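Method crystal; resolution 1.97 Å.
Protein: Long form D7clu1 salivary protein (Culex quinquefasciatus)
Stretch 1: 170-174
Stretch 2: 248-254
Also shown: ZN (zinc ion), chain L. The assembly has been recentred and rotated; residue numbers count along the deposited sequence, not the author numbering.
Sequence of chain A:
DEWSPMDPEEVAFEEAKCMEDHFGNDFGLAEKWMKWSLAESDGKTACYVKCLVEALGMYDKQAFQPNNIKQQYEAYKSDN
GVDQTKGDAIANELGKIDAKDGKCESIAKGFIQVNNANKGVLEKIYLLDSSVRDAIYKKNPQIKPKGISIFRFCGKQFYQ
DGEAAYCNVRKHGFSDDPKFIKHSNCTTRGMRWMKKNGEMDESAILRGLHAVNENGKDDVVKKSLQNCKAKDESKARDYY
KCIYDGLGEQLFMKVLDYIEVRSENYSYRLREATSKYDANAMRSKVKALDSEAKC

Stretch 1 (170-174) RKHGF
Stretch 2 (248-254) GEQLFMK

A helix end and a helix start, far apart in sequence, can be held together by a shared metal ion and close packing with no direct hydrogen bond between them, and the contact between residues 170-174 and 248-254 of the long form D7clu1 salivary protein is a compact example. The first stretch is the last turn of a helix, Arg170 to His172, which ends as Gly173 leaves helical angles with a positive phi (72/11) and Phe174 becomes extended (-156/155). The second begins at Gly248 (86/155), in the N-cap position, and runs as helix from Glu249 through Lys254; Phe252 N to Gly248 O (3.0 Å), Met253 N to Glu249 O (2.9 Å) and Lys254 N to Gln250 O (3.1 Å) are its backbone hydrogen bonds. In register, the CA atoms of His172 and Glu249 lie 7.2 Å apart and those of Gly173 and Met253 6.4 Å apart, so one turn of the second helix spans two consecutive residues of the first stretch.

Zinc supplies the polar link. His172 ND1 binds ZN at 2.1 Å, and Glu249 OE2 binds the same ZN at 2.0 Å. His172 leaves its backbone sideways to the second stretch, with chi1 in m (-47°) and chi2 at -75°, whereas Glu249 points toward the first stretch and is extended through chi1 and chi2 (both t), with chi3 at 46°. As ligands of one zinc, His172 ND1 and Glu249 OE2 lie 3.3 Å apart, and they are not hydrogen-bonded, because both bind the metal. The carboxylate oxygen sits at the edge of the imidazole, near its plane, and the closest approach of the two residues is 3.2 Å, from His172 CB to Glu249 OE2.

One turn along, sulfur packing replaces coordination. Met253 points toward the first stretch in an all-m conformation (-69°, -43°, -68°), bringing SD to 3.4 Å from Gly173 CA and 3.9 Å from His172 O. Glycine fits here on two counts: positive phi favours it, and an ideal CB at Gly173 would lie just 2.1 Å from Met253 SD, a clash. Phe252, chi1 t and chi2 90°, also points toward the first stretch but makes a looser, oblique contact, its CE2 4.5 Å from Gly173 O.

The interface is small, burying 208 Å² over both sides. Its economy illustrates the principle: a metal joins two side chains, while a bare glycine backbone lets a methionine sulfur settle against the helix end.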

ATOM      1  N   ARG A 170      -2.310   7.696 -20.921  1.00 40.88           N
ATOM      2  CA  ARG A 170      -0.862   7.660 -20.736  1.00 42.43           C
ATOM      3  C   ARG A 170      -0.247   9.039 -20.932  1.00 41.35           C
ATOM      4  O   ARG A 170       0.650   9.441 -20.182  1.00 43.54           O
ATOM      5  CB  ARG A 170      -0.243   6.667 -21.722  1.00 40.88           C
ATOM      6  CG  ARG A 170      -0.565   5.203 -21.453  1.00 41.20           C
ATOM      7  CD  ARG A 170       0.072   4.740 -20.159  1.00 38.15           C
ATOM      8  NE  ARG A 170       1.436   5.242 -20.025  1.00 39.88           N
ATOM      9  CZ  ARG A 170       2.086   5.331 -18.870  1.00 41.38           C
ATOM     10  NH1 ARG A 170       1.495   4.948 -17.747  1.00 41.43           N
ATOM     11  NH2 ARG A 170       3.322   5.813 -18.835  1.00 41.39           N
ATOM     12  N   LYS A 171      -0.724   9.781 -21.931  1.00 39.20           N
ATOM     13  CA  LYS A 171      -0.084  11.028 -22.334  1.00 40.35           C
ATOM     14  C   LYS A 171      -0.451  12.186 -21.413  1.00 40.93           C
ATOM     15  O   LYS A 171       0.415  12.987 -21.047  1.00 41.13           O
ATOM     16  CB  LYS A 171      -0.478  11.345 -23.776  1.00 42.01           C
ATOM     17  CG  LYS A 171       0.360  12.402 -24.474  1.00 41.51           C
ATOM     18  CD  LYS A 171       0.003  12.462 -25.955  1.00 44.20           C
ATOM     19  CE  LYS A 171       0.935  13.381 -26.725  1.00 43.99           C
ATOM     20  NZ  LYS A 171       0.817  13.164 -28.195  1.00 49.60           N
ATOM     21  N   HIS A 172      -1.721  12.292 -21.025  1.00 36.67           N
ATOM     22  CA  HIS A 172      -2.198  13.441 -20.273  1.00 38.07           C
ATOM     23  C   HIS A 172      -2.756  13.096 -18.900  1.00 37.69           C
ATOM     24  O   HIS A 172      -3.152  14.011 -18.170  1.00 39.92           O
ATOM     25  CB  HIS A 172      -3.250  14.206 -21.088  1.00 38.58           C
ATOM     26  CG  HIS A 172      -2.850  14.448 -22.511  1.00 37.44           C
ATOM     27  ND1 HIS A 172      -1.917  15.395 -22.873  1.00 37.72           N
ATOM     28  CD2 HIS A 172      -3.261  13.864 -23.661  1.00 38.22           C
ATOM     29  CE1 HIS A 172      -1.769  15.385 -24.186  1.00 41.01           C
ATOM     30  NE2 HIS A 172      -2.571  14.463 -24.689  1.00 39.84           N
ATOM     31  N   GLY A 173      -2.811  11.819 -18.528  1.00 39.89           N
ATOM     32  CA  GLY A 173      -3.322  11.441 -17.225  1.00 40.53           C
ATOM     33  C   GLY A 173      -4.813  11.592 -17.040  1.00 42.59           C
ATOM     34  O   GLY A 173      -5.294  11.494 -15.907  1.00 42.01           O
ATOM     35  N   PHE A 174      -5.562  11.827 -18.111  1.00 41.02           N
ATOM     36  CA  PHE A 174      -7.002  11.993 -18.007  1.00 40.74           C
ATOM     37  C   PHE A 174      -7.620  11.655 -19.354  1.00 44.48           C
ATOM     38  O   PHE A 174      -6.966  11.743 -20.396  1.00 48.08           O
ATOM     39  CB  PHE A 174      -7.373  13.420 -17.585  1.00 43.65           C
ATOM     40  CG  PHE A 174      -8.834  13.607 -17.306  1.00 45.32           C
ATOM     41  CD1 PHE A 174      -9.382  13.177 -16.109  1.00 47.12           C
ATOM     42  CD2 PHE A 174      -9.662  14.207 -18.240  1.00 47.36           C
ATOM     43  CE1 PHE A 174     -10.728  13.343 -15.847  1.00 48.00           C
ATOM     44  CE2 PHE A 174     -11.011  14.377 -17.984  1.00 51.15           C
ATOM     45  CZ  PHE A 174     -11.544  13.946 -16.784  1.00 48.47           C
ATOM     46  N   GLY A 248      -2.765  21.191 -11.556  1.00 38.04           N
ATOM     47  CA  GLY A 248      -2.318  21.347 -12.926  1.00 38.61           C
ATOM     48  C   GLY A 248      -1.718  20.072 -13.481  1.00 38.45           C
ATOM     49  O   GLY A 248      -1.227  19.238 -12.717  1.00 35.57           O
ATOM     50  N   GLU A 249      -1.745  19.911 -14.807  1.00 37.46           N
ATOM     51  CA  GLU A 249      -1.321  18.650 -15.409  1.00 38.06           C
ATOM     52  C   GLU A 249       0.135  18.331 -15.085  1.00 35.93           C
ATOM     53  O   GLU A 249       0.464  17.189 -14.756  1.00 33.66           O
ATOM     54  CB  GLU A 249      -1.532  18.681 -16.923  1.00 36.72           C
ATOM     55  CG  GLU A 249      -0.980  17.452 -17.642  1.00 36.47           C
ATOM     56  CD  GLU A 249      -1.080  17.561 -19.144  1.00 38.35           C
ATOM     57  OE1 GLU A 249      -0.721  18.626 -19.686  1.00 38.14           O
ATOM     58  OE2 GLU A 249      -1.529  16.586 -19.780  1.00 35.42           O
ATOM     59  N   GLN A 250       1.016  19.329 -15.175  1.00 41.27           N
ATOM     60  CA  GLN A 250       2.447  19.067 -15.040  1.00 43.27           C
ATOM     61  C   GLN A 250       2.779  18.479 -13.673  1.00 43.80           C
ATOM     62  O   GLN A 250       3.438  17.437 -13.572  1.00 41.58           O
ATOM     63  CB  GLN A 250       3.235  20.353 -15.294  1.00 48.28           C
ATOM     64  CG  GLN A 250       4.263  20.234 -16.405  1.00 55.13           C
ATOM     65  CD  GLN A 250       3.660  19.793 -17.733  1.00 59.87           C
ATOM     66  OE1 GLN A 250       4.248  18.980 -18.449  1.00 55.66           O
ATOM     67  NE2 GLN A 250       2.492  20.332 -18.070  1.00 56.56           N
ATOM     68  N   LEU A 251       2.313  19.126 -12.603  1.00 37.43           N
ATOM     69  CA  LEU A 251       2.597  18.612 -11.268  1.00 35.64           C
ATOM     70  C   LEU A 251       1.855  17.307 -11.009  1.00 33.37           C
ATOM     71  O   LEU A 251       2.418  16.373 -10.422  1.00 33.46           O
ATOM     72  CB  LEU A 251       2.239  19.656 -10.214  1.00 35.67           C
ATOM     73  CG  LEU A 251       2.464  19.234  -8.767  1.00 36.39           C
ATOM     74  CD1 LEU A 251       3.908  18.803  -8.558  1.00 37.07           C
ATOM     75  CD2 LEU A 251       2.098  20.372  -7.828  1.00 37.97           C
ATOM     76  N   PHE A 252       0.595  17.228 -11.444  1.00 37.65           N
ATOM     77  CA  PHE A 252      -0.202  16.025 -11.222  1.00 36.39           C
ATOM     78  C   PHE A 252       0.467  14.801 -11.836  1.00 36.87           C
ATOM     79  O   PHE A 252       0.580  13.751 -11.191  1.00 34.99           O
ATOM     80  CB  PHE A 252      -1.609  16.224 -11.797  1.00 35.71           C
ATOM     81  CG  PHE A 252      -2.565  15.104 -11.481  1.00 35.33           C
ATOM     82  CD1 PHE A 252      -3.340  15.146 -10.337  1.00 36.75           C
ATOM     83  CD2 PHE A 252      -2.694  14.018 -12.332  1.00 35.79           C
ATOM     84  CE1 PHE A 252      -4.227  14.123 -10.042  1.00 38.35           C
ATOM     85  CE2 PHE A 252      -3.578  12.994 -12.044  1.00 34.73           C
ATOM     86  CZ  PHE A 252      -4.347  13.047 -10.896  1.00 35.04           C
ATOM     87  N   MET A 253       0.927  14.922 -13.086  1.00 37.44           N
ATOM     88  CA  MET A 253       1.558  13.787 -13.752  1.00 37.46           C
ATOM     89  C   MET A 253       2.915  13.457 -13.148  1.00 37.27           C
ATOM     90  O   MET A 253       3.301  12.284 -13.099  1.00 36.27           O
ATOM     91  CB  MET A 253       1.687  14.046 -15.255  1.00 38.24           C
ATOM     92  CG  MET A 253       0.356  14.061 -15.967  1.00 38.82           C
ATOM     93  SD  MET A 253      -0.701  12.719 -15.395  1.00 52.11           S
ATOM     94  CE  MET A 253       0.180  11.287 -16.023  1.00 45.03           C
ATOM     95  N   LYS A 254       3.654  14.470 -12.697  1.00 36.22           N
ATOM     96  CA  LYS A 254       4.897  14.211 -11.981  1.00 36.82           C
ATOM     97  C   LYS A 254       4.645  13.363 -10.739  1.00 36.32           C
ATOM     98  O   LYS A 254       5.411  12.438 -10.443  1.00 35.72           O
ATOM     99  CB  LYS A 254       5.559  15.538 -11.607  1.00 38.71           C
ATOM    100  CG  LYS A 254       6.893  15.394 -10.895  1.00 41.13           C
ATOM    101  CD  LYS A 254       7.433  16.754 -10.480  1.00 45.14           C
ATOM    102  CE  LYS A 254       8.726  16.624  -9.691  1.00 46.32           C
ATOM    103  NZ  LYS A 254       9.269  17.957  -9.300  1.00 51.02           N
TER
HETATM  104 ZN    ZN L 311      -1.096  16.939 -21.717  0.69 42.43          ZN